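Local atomic coordinates of yfhH hypothetical protein (Bacillus subtilis, PDB entry 1SF9), a protein that is of unknown function but, as a small helical and beta protein that forms homodimers, has been proposed to act as a transcriptional regulator. Residues 86-91 against 121-126; 94-99 against 106-111. All coordinates share one frame; numbering follows the deposited sequence.

Contact 1: residues 86-91 against 121-126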
# COMPACT_ATOMS: atom_id res chain seq x y z
N TYR A 86 -0.94 14.71 4.70
CA TYR A 86 -2.14 13.88 4.62
C TYR A 86 -2.33 13.09 5.89
O TYR A 86 -1.40 12.91 6.68
CB TYR A 86 -1.97 12.80 3.49
CG TYR A 86 -1.74 13.45 2.13
CD1 TYR A 86 -0.49 14.00 1.82
CD2 TYR A 86 -2.78 13.50 1.20
CE1 TYR A 86 -0.28 14.60 0.58
CE2 TYR A 86 -2.57 14.11 -0.05
CZ TYR A 86 -1.33 14.66 -0.36
OH TYR A 86 -1.12 15.25 -1.56
N ARG A 87 -3.56 12.63 6.09
CA ARG A 87 -3.84 11.78 7.23
C ARG A 87 -3.48 10.38 6.78
O ARG A 87 -3.70 10.03 5.62
CB ARG A 87 -5.33 11.81 7.58
CG ARG A 87 -5.76 10.56 8.37
CD ARG A 87 -7.20 10.64 8.86
NE ARG A 87 -7.75 9.31 9.11
CZ ARG A 87 -8.36 8.57 8.20
NH1 ARG A 87 -8.83 7.37 8.50
NH2 ARG A 87 -8.53 9.05 6.97
N VAL A 88 -2.90 9.58 7.66
CA VAL A 88 -2.59 8.19 7.29
C VAL A 88 -3.83 7.40 7.68
O VAL A 88 -4.24 7.43 8.84
CB VAL A 88 -1.36 7.68 8.03
CG1 VAL A 88 -1.13 6.20 7.73
CG2 VAL A 88 -0.15 8.52 7.62
N GLU A 89 -4.43 6.74 6.70
CA GLU A 89 -5.66 5.99 6.89
C GLU A 89 -5.64 5.08 8.12
O GLU A 89 -4.64 4.42 8.40
CB GLU A 89 -5.93 5.15 5.62
CG GLU A 89 -7.18 4.29 5.66
CD GLU A 89 -7.42 3.56 4.35
OE1 GLU A 89 -6.49 3.50 3.50
OE2 GLU A 89 -8.53 3.03 4.16
N ASN A 90 -6.76 5.08 8.84
CA ASN A 90 -6.94 4.26 10.05
C ASN A 90 -5.96 4.53 11.19
O ASN A 90 -5.75 3.65 12.04
CB ASN A 90 -6.90 2.77 9.71
CG ASN A 90 -8.11 2.31 8.92
OD1 ASN A 90 -9.26 2.56 9.30
ND2 ASN A 90 -7.85 1.61 7.83
N THR A 91 -5.32 5.70 11.20
CA THR A 91 -4.42 6.07 12.27
C THR A 91 -4.73 7.53 12.58
O THR A 91 -5.55 8.16 11.90
CB THR A 91 -2.94 5.98 11.87
OG1 THR A 91 -2.61 7.13 11.07
CG2 THR A 91 -2.68 4.68 11.08
N ILE A 121 0.63 5.22 -1.76
CA ILE A 121 -0.27 6.37 -1.86
C ILE A 121 -1.72 6.06 -1.49
O ILE A 121 -2.47 6.96 -1.16
CB ILE A 121 -0.19 7.06 -3.24
CG1 ILE A 121 -0.43 6.06 -4.37
CG2 ILE A 121 1.18 7.71 -3.41
CD1 ILE A 121 -0.41 6.70 -5.76
N SER A 122 -2.09 4.79 -1.50
CA SER A 122 -3.45 4.40 -1.16
C SER A 122 -3.81 4.62 0.32
O SER A 122 -4.99 4.57 0.65
CB SER A 122 -3.68 2.92 -1.50
OG SER A 122 -2.61 2.16 -1.01
N VAL A 123 -2.83 4.85 1.19
CA VAL A 123 -3.15 5.06 2.60
C VAL A 123 -3.16 6.54 2.97
O VAL A 123 -3.39 6.89 4.11
CB VAL A 123 -2.18 4.29 3.58
CG1 VAL A 123 -2.07 2.83 3.18
CG2 VAL A 123 -0.80 4.91 3.61
N LEU A 124 -2.92 7.42 1.99
CA LEU A 124 -2.92 8.85 2.27
C LEU A 124 -4.28 9.48 1.99
O LEU A 124 -4.78 9.44 0.87
CB LEU A 124 -1.85 9.56 1.44
CG LEU A 124 -0.44 9.05 1.71
CD1 LEU A 124 0.52 9.90 0.85
CD2 LEU A 124 -0.05 9.18 3.19
N GLN A 125 -4.89 10.04 3.04
CA GLN A 125 -6.20 10.66 2.88
C GLN A 125 -6.06 12.17 3.01
O GLN A 125 -5.34 12.67 3.87
CB GLN A 125 -7.15 10.14 3.96
CG GLN A 125 -7.33 8.62 3.95
CD GLN A 125 -7.62 8.05 2.56
OE1 GLN A 125 -8.52 8.51 1.85
NE2 GLN A 125 -6.86 7.02 2.18
N GLU A 126 -6.74 12.91 2.15
CA GLU A 126 -6.65 14.36 2.26
C GLU A 126 -7.25 14.77 3.60
O GLU A 126 -8.23 14.18 4.06
CB GLU A 126 -7.36 15.04 1.08
CG GLU A 126 -6.42 15.22 -0.12
CD GLU A 126 -7.07 15.88 -1.32
OE1 GLU A 126 -6.31 16.27 -2.24
OE2 GLU A 126 -8.31 16.00 -1.38
O HOH W 1 -3.46 15.52 -2.94

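Contact 2: residues 94-99 against 106-111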
# COMPACT_ATOMS: atom_id res chain seq x y z
N GLU A 94 -0.22 12.05 10.81
CA GLU A 94 -0.18 12.95 9.63
C GLU A 94 1.16 12.69 8.97
O GLU A 94 2.18 12.53 9.65
CB GLU A 94 -0.29 14.42 10.04
CG GLU A 94 -1.74 14.82 10.36
CD GLU A 94 -1.91 16.30 10.71
OE1 GLU A 94 -1.02 17.13 10.41
OE2 GLU A 94 -2.96 16.62 11.31
N PHE A 95 1.15 12.65 7.64
CA PHE A 95 2.35 12.34 6.88
C PHE A 95 2.58 13.41 5.82
O PHE A 95 1.71 13.69 5.00
CB PHE A 95 2.13 10.98 6.21
CG PHE A 95 3.31 10.45 5.44
CD1 PHE A 95 3.39 10.62 4.07
CD2 PHE A 95 4.31 9.72 6.09
CE1 PHE A 95 4.44 10.06 3.35
CE2 PHE A 95 5.37 9.16 5.36
CZ PHE A 95 5.43 9.32 4.00
N THR A 96 3.76 14.00 5.85
CA THR A 96 4.14 15.02 4.89
C THR A 96 4.97 14.36 3.79
O THR A 96 5.95 13.68 4.07
CB THR A 96 4.95 16.12 5.59
OG1 THR A 96 4.15 16.68 6.66
CG2 THR A 96 5.37 17.20 4.59
N ILE A 97 4.57 14.58 2.54
CA ILE A 97 5.29 13.98 1.43
C ILE A 97 6.57 14.74 1.06
O ILE A 97 6.56 15.96 0.95
CB ILE A 97 4.40 13.93 0.18
CG1 ILE A 97 3.18 13.05 0.46
CG2 ILE A 97 5.18 13.35 -1.04
CD1 ILE A 97 2.34 12.76 -0.81
N SER A 98 7.67 14.01 0.88
CA SER A 98 8.94 14.61 0.46
C SER A 98 8.99 14.47 -1.06
O SER A 98 9.32 15.42 -1.79
CB SER A 98 10.13 13.90 1.10
OG SER A 98 10.16 14.14 2.51
N TYR A 99 8.71 13.26 -1.54
CA TYR A 99 8.66 13.02 -2.98
C TYR A 99 7.94 11.72 -3.28
O TYR A 99 7.63 10.91 -2.39
CB TYR A 99 10.08 12.96 -3.62
CG TYR A 99 10.95 11.85 -3.10
CD1 TYR A 99 10.97 10.60 -3.72
CD2 TYR A 99 11.73 12.04 -1.97
CE1 TYR A 99 11.76 9.56 -3.22
CE2 TYR A 99 12.51 10.99 -1.45
CZ TYR A 99 12.52 9.77 -2.09
OH TYR A 99 13.30 8.75 -1.57
N TRP A 106 7.37 9.01 -0.38
CA TRP A 106 8.46 9.03 0.60
C TRP A 106 8.28 10.34 1.37
O TRP A 106 8.05 11.39 0.77
CB TRP A 106 9.81 9.01 -0.10
CG TRP A 106 10.12 7.65 -0.63
CD1 TRP A 106 9.72 7.12 -1.81
CD2 TRP A 106 10.84 6.62 0.06
NE1 TRP A 106 10.15 5.80 -1.92
CE2 TRP A 106 10.83 5.48 -0.78
CE3 TRP A 106 11.48 6.54 1.29
CZ2 TRP A 106 11.46 4.27 -0.42
CZ3 TRP A 106 12.11 5.34 1.66
CH2 TRP A 106 12.09 4.23 0.80
N GLY A 107 8.37 10.26 2.69
CA GLY A 107 8.17 11.47 3.48
C GLY A 107 8.36 11.13 4.94
O GLY A 107 9.15 10.27 5.27
N TYR A 108 7.65 11.83 5.82
CA TYR A 108 7.78 11.56 7.24
C TYR A 108 6.49 11.86 7.99
O TYR A 108 5.65 12.68 7.59
CB TYR A 108 8.91 12.41 7.87
CG TYR A 108 8.73 13.88 7.65
CD1 TYR A 108 9.18 14.49 6.47
CD2 TYR A 108 8.04 14.67 8.59
CE1 TYR A 108 8.95 15.86 6.22
CE2 TYR A 108 7.81 16.03 8.36
CZ TYR A 108 8.27 16.62 7.18
OH TYR A 108 8.08 17.97 6.96
N ARG A 109 6.32 11.17 9.11
CA ARG A 109 5.17 11.43 9.96
C ARG A 109 5.50 12.64 10.83
O ARG A 109 6.64 12.81 11.25
CB ARG A 109 4.93 10.23 10.84
CG ARG A 109 4.46 9.01 10.05
CD ARG A 109 4.32 7.80 10.99
NE ARG A 109 4.18 6.60 10.16
CZ ARG A 109 3.08 5.87 10.03
NH1 ARG A 109 3.09 4.83 9.22
NH2 ARG A 109 1.96 6.17 10.70
N THR A 110 4.51 13.48 11.12
CA THR A 110 4.78 14.66 11.95
C THR A 110 5.20 14.21 13.36
O THR A 110 5.87 14.96 14.07
CB THR A 110 3.56 15.60 12.01
OG1 THR A 110 2.44 14.91 12.57
CG2 THR A 110 3.18 16.06 10.63
N SER A 111 4.82 12.99 13.75
CA SER A 111 5.22 12.49 15.06
C SER A 111 6.64 11.87 15.08
O SER A 111 7.17 11.56 16.15
CB SER A 111 4.20 11.46 15.57
OG SER A 111 4.03 10.40 14.66
O HOH W 2 1.81 11.96 12.96
O HOH W 3 5.61 18.59 8.04

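Contact 1: residues 86-91 against 121-126
Y86 CB sits 3.4 Å from Q125 O and packs on L124 CB at 3.8 Å, the Y86 and L124 side chains crossing at about a right angle. With CG anti to the carbonyl carbon (chi1 -60°), the ring runs beside E126: the edge near CD2 meets the carbonyl of Q125, and CE2 lies 4.0 Å from E126 CG. At the tip, OH donates to a water at 2.7 Å that in turn donates to E126 OE1, while the backbone N of S81 also bonds this hydroxyl. Cut back to alanine, the residue would keep CB on L124 but would probably lose the packing along E126 CG and leave the water and S81 N without their phenolic partner. The backbone evidence is direct: R87 and Q125 form a hydrogen-bonded pair, Q125 N reaching R87 O at 2.8 Å and 178°, and R87 N reaching Q125 O at 2.8 Å. V88 and L124 follow as a non-hydrogen-bonded pair. Beyond them, E89 N to V123 O is nearly as straight (2.8 Å), just where the 3-10 segment 121-123 ends. Such alternation marks an antiparallel ladder, with strand 124-126, outermost within this chain, closing the sheet against strand 85-88.

Contact 2: residues 94-99 against 106-111
Chi1 of 62° in Y99 sets its CG between backbone N and carbonyl carbon, while W106 turns CG anti to its carbonyl carbon (chi1 -75°); the two side chains then run side by side. W106 CB lies over one face of the phenol, 3.4 Å from Y99 CZ, a CH-pi contact, and Y99 OH sits over one indole face. The rings are near parallel, planes 10° apart, but barely overlap. Y108 carries T96 CB over its face, 4.1 Å from the ring centroid, and a water links T96 OG1 with Y108 OH; T96 OG1 is also hydrogen-bonded to T85 OG1 of neighbouring strand 85-88. F95 leans across the hairpin, its CZ 3.4 Å from G107 N and its face beneath Y108 N. A CB built on G107 would clash with T96 O and press on F95 CE1, consistent with a glycine at this pair. W106 O accepts from S98 N at 2.6 Å and Y99 N at 3.0 Å, the signature of a classic beta bulge; Y99 O takes W106 N at 2.8 Å. At the far end T110 N bonds E94 O, and a second water joins E94 N to the T110 and S111 hydroxyls. The chemistry implies backbone bonds setting the register, aromatic and CH-pi contacts with one bridging water tying the T96, Y99, W106 and Y108 face, and salt bridges from E94 to K127 and R109 to D93 and E117.

Both contacts are antiparallel pairings within one sheet, and contact 2 is nested in the chain loop that contact 1 closes. They meet where strands 85-88 and 94-101 run as neighbours: Y86 O lies 2.7 Å from F95 N, a probable hydrogen bond, and V88, L124, F95 and I97 pack together as a shared apolar layer. Both are partly buried, but contact 1 lies nearer the chain centre (about 10 Å against 15 Å, centre to centre), and its V123 and S122 touch helix 57-74. Contact 1 joins strands distant in sequence at the sheet's edge. Contact 2 is a local hairpin, buries more surface (600 against 455 Å²) and relies more on aromatic rings.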